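PDB 1VM7: ribokinase from Thermotoga maritima, which probably catalyses the ATP- and magnesium-dependent phosphorylation of D-ribose at O-5, as a homodimeric member of the PfkB family of carbohydrate kinases. Local coordinates for residues 178-182 and 215-221; 80-85 and 98-103. The contacts are given in a common frame with arbitrary orientation. Residue numbers count along the deposited sequence, not the author numbering.

Interaction 1: residues 178-182 and 215-221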
ATOM      1  N   GLU A 178     -32.943  -5.973  -1.476  1.00 36.37           N
ATOM      2  CA  GLU A 178     -33.972  -6.574  -0.636  1.00 36.47           C
ATOM      3  C   GLU A 178     -34.217  -8.056  -0.899  1.00 35.61           C
ATOM      4  O   GLU A 178     -34.707  -8.792  -0.035  1.00 35.27           O
ATOM      5  CB  GLU A 178     -35.299  -5.833  -0.881  1.00 36.45           C
ATOM      6  CG  GLU A 178     -36.412  -6.187   0.084  1.00 37.66           C
ATOM      7  CD  GLU A 178     -37.530  -5.175   0.042  1.00 38.32           C
ATOM      8  OE1 GLU A 178     -38.068  -4.948  -1.059  1.00 41.51           O
ATOM      9  OE2 GLU A 178     -37.857  -4.583   1.091  1.00 41.76           O
ATOM     10  N   GLU A 179     -33.903  -8.494  -2.110  1.00 34.88           N
ATOM     11  CA  GLU A 179     -34.263  -9.834  -2.540  1.00 34.76           C
ATOM     12  C   GLU A 179     -33.596 -10.906  -1.686  1.00 33.85           C
ATOM     13  O   GLU A 179     -34.139 -12.004  -1.545  1.00 33.80           O
ATOM     14  CB  GLU A 179     -33.921 -10.039  -4.024  1.00 35.04           C
ATOM     15  CG  GLU A 179     -34.464 -11.325  -4.643  1.00 36.16           C
ATOM     16  CD  GLU A 179     -33.850 -11.647  -6.019  1.00 36.95           C
ATOM     17  OE1 GLU A 179     -33.263 -10.743  -6.675  1.00 39.83           O
ATOM     18  OE2 GLU A 179     -33.963 -12.820  -6.445  1.00 37.24           O
ATOM     19  N   ILE A 180     -32.424 -10.592  -1.116  1.00 32.73           N
ATOM     20  CA  ILE A 180     -31.631 -11.590  -0.420  1.00 31.76           C
ATOM     21  C   ILE A 180     -32.290 -12.090   0.863  1.00 31.17           C
ATOM     22  O   ILE A 180     -32.132 -13.257   1.227  1.00 30.66           O
ATOM     23  CB  ILE A 180     -30.175 -11.070  -0.114  1.00 31.99           C
ATOM     24  CG1 ILE A 180     -29.251 -12.227   0.241  1.00 32.25           C
ATOM     25  CG2 ILE A 180     -30.170 -10.000   0.996  1.00 32.00           C
ATOM     26  CD1 ILE A 180     -27.842 -11.917  -0.003  1.00 32.33           C
ATOM     27  N   PHE A 181     -33.057 -11.230   1.516  1.00 30.98           N
ATOM     28  CA  PHE A 181     -33.486 -11.460   2.900  1.00 31.16           C
ATOM     29  C   PHE A 181     -34.362 -12.697   3.082  1.00 31.31           C
ATOM     30  O   PHE A 181     -34.211 -13.421   4.056  1.00 31.55           O
ATOM     31  CB  PHE A 181     -34.177 -10.197   3.435  1.00 30.90           C
ATOM     32  CG  PHE A 181     -33.269  -9.000   3.491  1.00 30.41           C
ATOM     33  CD1 PHE A 181     -32.170  -8.994   4.340  1.00 32.01           C
ATOM     34  CD2 PHE A 181     -33.481  -7.894   2.684  1.00 31.08           C
ATOM     35  CE1 PHE A 181     -31.314  -7.906   4.401  1.00 31.07           C
ATOM     36  CE2 PHE A 181     -32.632  -6.804   2.746  1.00 31.89           C
ATOM     37  CZ  PHE A 181     -31.532  -6.821   3.613  1.00 30.89           C
ATOM     38  N   GLN A 182     -35.264 -12.930   2.134  1.00 31.54           N
ATOM     39  CA  GLN A 182     -36.194 -14.067   2.185  1.00 32.25           C
ATOM     40  C   GLN A 182     -35.465 -15.421   2.132  1.00 32.57           C
ATOM     41  O   GLN A 182     -36.003 -16.440   2.575  1.00 32.47           O
ATOM     42  CB  GLN A 182     -37.204 -13.992   1.023  1.00 32.15           C
ATOM     43  CG  GLN A 182     -36.534 -14.253  -0.323  1.00 33.03           C
ATOM     44  CD  GLN A 182     -37.324 -13.774  -1.499  1.00 32.65           C
ATOM     45  OE1 GLN A 182     -38.402 -14.283  -1.760  1.00 32.96           O
ATOM     46  NE2 GLN A 182     -36.774 -12.813  -2.245  1.00 32.94           N
ATOM     47  N   PHE A 215     -37.225  -7.546   9.499  1.00 32.86           N
ATOM     48  CA  PHE A 215     -36.503  -8.473   8.654  1.00 33.20           C
ATOM     49  C   PHE A 215     -37.143  -9.863   8.664  1.00 33.14           C
ATOM     50  O   PHE A 215     -37.247 -10.513   7.623  1.00 32.14           O
ATOM     51  CB  PHE A 215     -35.030  -8.521   9.023  1.00 33.60           C
ATOM     52  CG  PHE A 215     -34.261  -7.397   8.431  1.00 33.28           C
ATOM     53  CD1 PHE A 215     -34.162  -7.283   7.040  1.00 34.25           C
ATOM     54  CD2 PHE A 215     -33.675  -6.434   9.231  1.00 33.87           C
ATOM     55  CE1 PHE A 215     -33.474  -6.241   6.455  1.00 35.28           C
ATOM     56  CE2 PHE A 215     -32.978  -5.373   8.653  1.00 35.61           C
ATOM     57  CZ  PHE A 215     -32.875  -5.278   7.256  1.00 35.28           C
ATOM     58  N   LEU A 216     -37.625 -10.284   9.830  1.00 33.55           N
ATOM     59  CA  LEU A 216     -38.436 -11.500   9.921  1.00 33.76           C
ATOM     60  C   LEU A 216     -39.617 -11.468   8.939  1.00 34.25           C
ATOM     61  O   LEU A 216     -39.930 -12.496   8.332  1.00 34.67           O
ATOM     62  CB  LEU A 216     -38.992 -11.725  11.331  1.00 33.59           C
ATOM     63  CG  LEU A 216     -38.047 -12.012  12.488  1.00 33.04           C
ATOM     64  CD1 LEU A 216     -38.834 -12.284  13.747  1.00 32.89           C
ATOM     65  CD2 LEU A 216     -37.126 -13.184  12.171  1.00 33.56           C
ATOM     66  N   GLU A 217     -40.246 -10.304   8.769  1.00 33.90           N
ATOM     67  CA  GLU A 217     -41.353 -10.157   7.828  1.00 34.21           C
ATOM     68  C   GLU A 217     -40.964 -10.303   6.362  1.00 33.88           C
ATOM     69  O   GLU A 217     -41.828 -10.618   5.532  1.00 34.12           O
ATOM     70  CB  GLU A 217     -42.095  -8.831   8.016  1.00 34.12           C
ATOM     71  CG  GLU A 217     -43.025  -8.832   9.196  1.00 34.52           C
ATOM     72  CD  GLU A 217     -44.004  -7.697   9.144  1.00 35.23           C
ATOM     73  OE1 GLU A 217     -43.793  -6.753   8.364  1.00 34.92           O
ATOM     74  OE2 GLU A 217     -45.006  -7.756   9.873  1.00 37.75           O
ATOM     75  N   LEU A 218     -39.708 -10.021   6.034  1.00 33.29           N
ATOM     76  CA  LEU A 218     -39.220 -10.205   4.666  1.00 33.26           C
ATOM     77  C   LEU A 218     -38.813 -11.670   4.388  1.00 33.05           C
ATOM     78  O   LEU A 218     -38.469 -12.017   3.255  1.00 32.88           O
ATOM     79  CB  LEU A 218     -38.031  -9.285   4.383  1.00 33.59           C
ATOM     80  CG  LEU A 218     -38.245  -7.772   4.448  1.00 33.69           C
ATOM     81  CD1 LEU A 218     -36.921  -7.061   4.146  1.00 33.80           C
ATOM     82  CD2 LEU A 218     -39.316  -7.340   3.482  1.00 33.52           C
ATOM     83  N   GLY A 219     -38.821 -12.496   5.436  1.00 32.64           N
ATOM     84  CA  GLY A 219     -38.562 -13.919   5.327  1.00 32.55           C
ATOM     85  C   GLY A 219     -37.310 -14.393   6.037  1.00 32.77           C
ATOM     86  O   GLY A 219     -37.032 -15.593   6.062  1.00 32.93           O
ATOM     87  N   VAL A 220     -36.544 -13.467   6.612  1.00 32.53           N
ATOM     88  CA  VAL A 220     -35.345 -13.836   7.359  1.00 32.38           C
ATOM     89  C   VAL A 220     -35.803 -14.679   8.525  1.00 32.15           C
ATOM     90  O   VAL A 220     -36.699 -14.287   9.227  1.00 31.72           O
ATOM     91  CB  VAL A 220     -34.598 -12.581   7.931  1.00 32.41           C
ATOM     92  CG1 VAL A 220     -33.461 -12.999   8.858  1.00 31.48           C
ATOM     93  CG2 VAL A 220     -34.114 -11.675   6.811  1.00 32.02           C
ATOM     94  N   LYS A 221     -35.169 -15.818   8.755  1.00 32.70           N
ATOM     95  CA  LYS A 221     -35.631 -16.736   9.795  1.00 33.06           C
ATOM     96  C   LYS A 221     -35.158 -16.320  11.190  1.00 32.56           C
ATOM     97  O   LYS A 221     -35.900 -16.434  12.153  1.00 32.62           O
ATOM     98  CB  LYS A 221     -35.159 -18.172   9.477  1.00 33.62           C
ATOM     99  CG  LYS A 221     -35.646 -18.713   8.105  1.00 34.39           C
ATOM    100  CD  LYS A 221     -37.174 -18.979   8.093  1.00 36.06           C
ATOM    101  CE  LYS A 221     -37.702 -19.314   6.691  1.00 36.25           C
ATOM    102  NZ  LYS A 221     -38.028 -18.079   5.880  1.00 36.37           N
TER
HETATM  103  O   HOH W   1     -38.847 -17.073   3.155  1.00 47.75           O
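Phe-215, in the last turn of helix 208-217, lays CE1 over one face of the Phe-181 ring, 3.4 Å from its CE1; the rings sit obliquely, centroids 4.7 Å apart and planes at 47°. One turn later Leu-218 brings CD1 to 3.8 Å from Phe-181 CD2, and its O lies 3.2 Å from Gln-182 CB. Gly-219 is the first residue to leave helical angles, in a Schellman motif: its phi is 115°, Gly-219 N bonds to Leu-216 O (3.1 Å) and Val-220 N to Phe-215 O (3.2 Å). At this phi a CB would be jammed against Leu-218 O and would clash with Gln-182 CA, so glycine lets the CA atoms of Gln-182 and Gly-219 close to 3.9 Å. Val-220 adds CG2, 3.7 Å from Phe-181 CB. Lys-221 NZ bonds to Gly-219 O (2.7 Å) and to a water 3.0 Å from both NZ and Gln-182 O; no direct hydrogen bond joins the segments. Phe-181 thus packs against the side chains around the C-terminal end of helix 208-217, while Phe-201 and Phe-202 of helix 191-202 add edge-to-face rings to Phe-181 and Phe-215 respectively, and Leu-187 of strand 186-187 touches Phe-181, Phe-215 and Val-220.

Interaction 2: residues 80-85 and 98-103; sequences YSDLLI and RVSLPT
Residues 80-85 are regular alpha-helix within helix 79-90, with Leu-84 N bonded to Tyr-80 O (2.9 Å) and Ile-85 N to Ser-81 O (2.8 Å). Residues 98-103 leave the end of strand 93-98 and loop out and back: Arg-98 and Val-99 are extended, Ser-100 is near helical (phi/psi -83/-2°), and Leu-101 to Thr-103 are extended again. Only the two ends of the 98-103 segment, Arg-98 and Thr-103, touch residues 80-85, and the closest CA atoms, those of Ser-81 and Thr-103, are 6.0 Å apart. Arg-98 (chi1 m, chi2 t, chi3 p) spreads its guanidinium beside the helix. Its NH2 donates to Ser-81 OG (2.6 Å; Ser-81 chi1 p) and to Asp-82 OD1 (2.8 Å; Asp-82 chi1 m), the latter a salt bridge, both acceptors near the guanidinium plane; Ile-85 CD1 covers one face, 3.4 Å from Arg-98 CZ. Thr-103 (chi1 m) packs OG1 3.2 Å from Ser-81 CB and CG2 3.8 Å from Leu-84 CD1; its OG1 is hydrogen-bonded to Asp-78 OD1 and Gly-76 N, while Arg-98 NE bonds to Gly-76 O. The contact belongs to a beta-alpha-beta unit, in which helix 79-90 links parallel strands 69-75 and 93-98; Ile-75 packs under Ser-81, Leu-84 and Ile-85, and the loop leads on to strand 105-110 of the four-stranded sheet.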
ATOM      1  N   TYR A  80       1.196 -11.736  -2.398  1.00 30.49           N
ATOM      2  CA  TYR A  80       0.222 -11.733  -1.349  1.00 30.65           C
ATOM      3  C   TYR A  80      -0.701 -12.945  -1.466  1.00 31.07           C
ATOM      4  O   TYR A  80      -1.056 -13.567  -0.460  1.00 30.64           O
ATOM      5  CB  TYR A  80      -0.536 -10.404  -1.302  1.00 30.90           C
ATOM      6  CG  TYR A  80       0.297  -9.212  -0.774  1.00 30.23           C
ATOM      7  CD1 TYR A  80       1.299  -9.379   0.185  1.00 33.70           C
ATOM      8  CD2 TYR A  80       0.018  -7.911  -1.171  1.00 32.38           C
ATOM      9  CE1 TYR A  80       2.067  -8.280   0.675  1.00 30.19           C
ATOM     10  CE2 TYR A  80       0.777  -6.806  -0.680  1.00 31.92           C
ATOM     11  CZ  TYR A  80       1.785  -7.002   0.249  1.00 30.88           C
ATOM     12  OH  TYR A  80       2.524  -5.910   0.719  1.00 31.14           O
ATOM     13  N   SER A  81      -1.100 -13.299  -2.679  1.00 31.17           N
ATOM     14  CA  SER A  81      -1.947 -14.484  -2.858  1.00 31.76           C
ATOM     15  C   SER A  81      -1.196 -15.748  -2.350  1.00 31.95           C
ATOM     16  O   SER A  81      -1.755 -16.584  -1.634  1.00 31.27           O
ATOM     17  CB  SER A  81      -2.417 -14.648  -4.318  1.00 31.68           C
ATOM     18  OG  SER A  81      -1.390 -15.097  -5.154  1.00 32.56           O
ATOM     19  N   ASP A  82       0.091 -15.844  -2.669  1.00 32.21           N
ATOM     20  CA  ASP A  82       0.931 -16.921  -2.136  1.00 32.37           C
ATOM     21  C   ASP A  82       0.908 -16.973  -0.634  1.00 32.62           C
ATOM     22  O   ASP A  82       0.775 -18.050  -0.079  1.00 32.07           O
ATOM     23  CB  ASP A  82       2.380 -16.813  -2.598  1.00 32.67           C
ATOM     24  CG  ASP A  82       2.526 -16.993  -4.089  1.00 33.48           C
ATOM     25  OD1 ASP A  82       1.635 -17.604  -4.686  1.00 35.05           O
ATOM     26  OD2 ASP A  82       3.518 -16.502  -4.653  1.00 37.65           O
ATOM     27  N   LEU A  83       1.029 -15.823   0.019  1.00 33.53           N
ATOM     28  CA  LEU A  83       0.968 -15.789   1.483  1.00 34.18           C
ATOM     29  C   LEU A  83      -0.402 -16.260   1.992  1.00 33.83           C
ATOM     30  O   LEU A  83      -0.479 -17.007   2.990  1.00 32.12           O
ATOM     31  CB  LEU A  83       1.361 -14.406   2.035  1.00 35.64           C
ATOM     32  CG  LEU A  83       2.877 -14.140   1.782  1.00 38.58           C
ATOM     33  CD1 LEU A  83       3.267 -12.641   1.871  1.00 40.38           C
ATOM     34  CD2 LEU A  83       3.786 -15.009   2.683  1.00 38.58           C
ATOM     35  N   LEU A  84      -1.480 -15.814   1.334  1.00 33.19           N
ATOM     36  CA  LEU A  84      -2.828 -16.244   1.743  1.00 33.34           C
ATOM     37  C   LEU A  84      -3.031 -17.763   1.519  1.00 33.20           C
ATOM     38  O   LEU A  84      -3.631 -18.451   2.324  1.00 32.92           O
ATOM     39  CB  LEU A  84      -3.882 -15.474   1.008  1.00 33.53           C
ATOM     40  CG  LEU A  84      -3.981 -13.970   1.331  1.00 35.59           C
ATOM     41  CD1 LEU A  84      -5.146 -13.436   0.552  1.00 34.95           C
ATOM     42  CD2 LEU A  84      -4.116 -13.720   2.789  1.00 35.85           C
ATOM     43  N   ILE A  85      -2.505 -18.281   0.423  1.00 32.98           N
ATOM     44  CA  ILE A  85      -2.580 -19.726   0.156  1.00 33.13           C
ATOM     45  C   ILE A  85      -1.851 -20.530   1.245  1.00 34.04           C
ATOM     46  O   ILE A  85      -2.405 -21.523   1.771  1.00 33.58           O
ATOM     47  CB  ILE A  85      -2.100 -20.039  -1.253  1.00 32.87           C
ATOM     48  CG1 ILE A  85      -3.135 -19.517  -2.256  1.00 31.21           C
ATOM     49  CG2 ILE A  85      -1.851 -21.535  -1.461  1.00 34.06           C
ATOM     50  CD1 ILE A  85      -2.654 -19.536  -3.662  1.00 29.34           C
ATOM     51  N   ARG A  98      -7.703 -18.439  -8.145  1.00 31.55           N
ATOM     52  CA  ARG A  98      -6.709 -17.441  -8.510  1.00 32.29           C
ATOM     53  C   ARG A  98      -7.094 -16.764  -9.793  1.00 32.14           C
ATOM     54  O   ARG A  98      -7.538 -17.428 -10.701  1.00 31.94           O
ATOM     55  CB  ARG A  98      -5.344 -18.092  -8.671  1.00 32.17           C
ATOM     56  CG  ARG A  98      -4.964 -18.905  -7.451  1.00 33.80           C
ATOM     57  CD  ARG A  98      -3.533 -19.318  -7.497  1.00 36.02           C
ATOM     58  NE  ARG A  98      -2.691 -18.297  -6.911  1.00 37.45           N
ATOM     59  CZ  ARG A  98      -1.406 -18.468  -6.630  1.00 37.32           C
ATOM     60  NH1 ARG A  98      -0.790 -19.627  -6.912  1.00 37.79           N
ATOM     61  NH2 ARG A  98      -0.738 -17.466  -6.088  1.00 34.80           N
ATOM     62  N   VAL A  99      -6.968 -15.436  -9.843  1.00 32.71           N
ATOM     63  CA  VAL A  99      -7.300 -14.658 -11.040  1.00 33.16           C
ATOM     64  C   VAL A  99      -6.139 -13.736 -11.310  1.00 33.60           C
ATOM     65  O   VAL A  99      -5.241 -13.624 -10.472  1.00 34.21           O
ATOM     66  CB  VAL A  99      -8.633 -13.870 -10.885  1.00 33.68           C
ATOM     67  CG1 VAL A  99      -9.793 -14.845 -10.739  1.00 34.18           C
ATOM     68  CG2 VAL A  99      -8.614 -12.900  -9.668  1.00 33.35           C
ATOM     69  N   SER A 100      -6.130 -13.083 -12.462  1.00 33.86           N
ATOM     70  CA  SER A 100      -4.993 -12.239 -12.847  1.00 34.57           C
ATOM     71  C   SER A 100      -5.004 -10.804 -12.263  1.00 34.77           C
ATOM     72  O   SER A 100      -4.064 -10.043 -12.463  1.00 35.71           O
ATOM     73  CB  SER A 100      -4.901 -12.160 -14.371  1.00 34.53           C
ATOM     74  OG  SER A 100      -5.989 -11.401 -14.839  1.00 35.26           O
ATOM     75  N   LEU A 101      -6.033 -10.431 -11.507  1.00 34.75           N
ATOM     76  CA  LEU A 101      -6.028  -9.129 -10.861  1.00 34.00           C
ATOM     77  C   LEU A 101      -5.163  -9.223  -9.599  1.00 32.96           C
ATOM     78  O   LEU A 101      -4.926 -10.318  -9.095  1.00 32.97           O
ATOM     79  CB  LEU A 101      -7.442  -8.695 -10.512  1.00 34.58           C
ATOM     80  CG  LEU A 101      -8.403  -8.255 -11.631  1.00 36.63           C
ATOM     81  CD1 LEU A 101      -9.694  -7.760 -10.982  1.00 40.16           C
ATOM     82  CD2 LEU A 101      -7.861  -7.134 -12.497  1.00 37.71           C
ATOM     83  N   PRO A 102      -4.668  -8.081  -9.090  1.00 31.53           N
ATOM     84  CA  PRO A 102      -3.989  -8.168  -7.800  1.00 30.85           C
ATOM     85  C   PRO A 102      -4.945  -8.634  -6.724  1.00 30.39           C
ATOM     86  O   PRO A 102      -6.126  -8.323  -6.771  1.00 29.84           O
ATOM     87  CB  PRO A 102      -3.530  -6.722  -7.542  1.00 30.85           C
ATOM     88  CG  PRO A 102      -3.450  -6.118  -8.919  1.00 30.45           C
ATOM     89  CD  PRO A 102      -4.668  -6.698  -9.587  1.00 31.06           C
ATOM     90  N   THR A 103      -4.421  -9.379  -5.761  1.00 30.10           N
ATOM     91  CA  THR A 103      -5.158  -9.778  -4.595  1.00 30.31           C
ATOM     92  C   THR A 103      -5.714  -8.501  -3.982  1.00 30.51           C
ATOM     93  O   THR A 103      -5.043  -7.486  -4.004  1.00 29.81           O
ATOM     94  CB  THR A 103      -4.211 -10.507  -3.564  1.00 30.50           C
ATOM     95  OG1 THR A 103      -3.622 -11.672  -4.166  1.00 27.71           O
ATOM     96  CG2 THR A 103      -4.964 -10.913  -2.297  1.00 30.89           C
TER

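Interactions 1 and 2 lie far apart in one chain, with centres 34 Å and nearest atoms about 21 Å apart. Along the sequence 80-85/98-103 closes before 178-182/215-221 opens. Interaction 2 lies close to the predicted ribose site, whereas interaction 1 is set back from the predicted ATP site. In interaction 2 the Tyr-80 side chain is about 4 Å from that of Ile-25 and the Leu-84 side chain about 6 Å from that of Ala-55, both in that ribose site; Tyr-80 also packs on Arg-105 of the second subunit. In interaction 1 the Phe-215 side chain is about 11 Å from that of Asn-190, predicted to bind ATP, and no other subunit touches its segments.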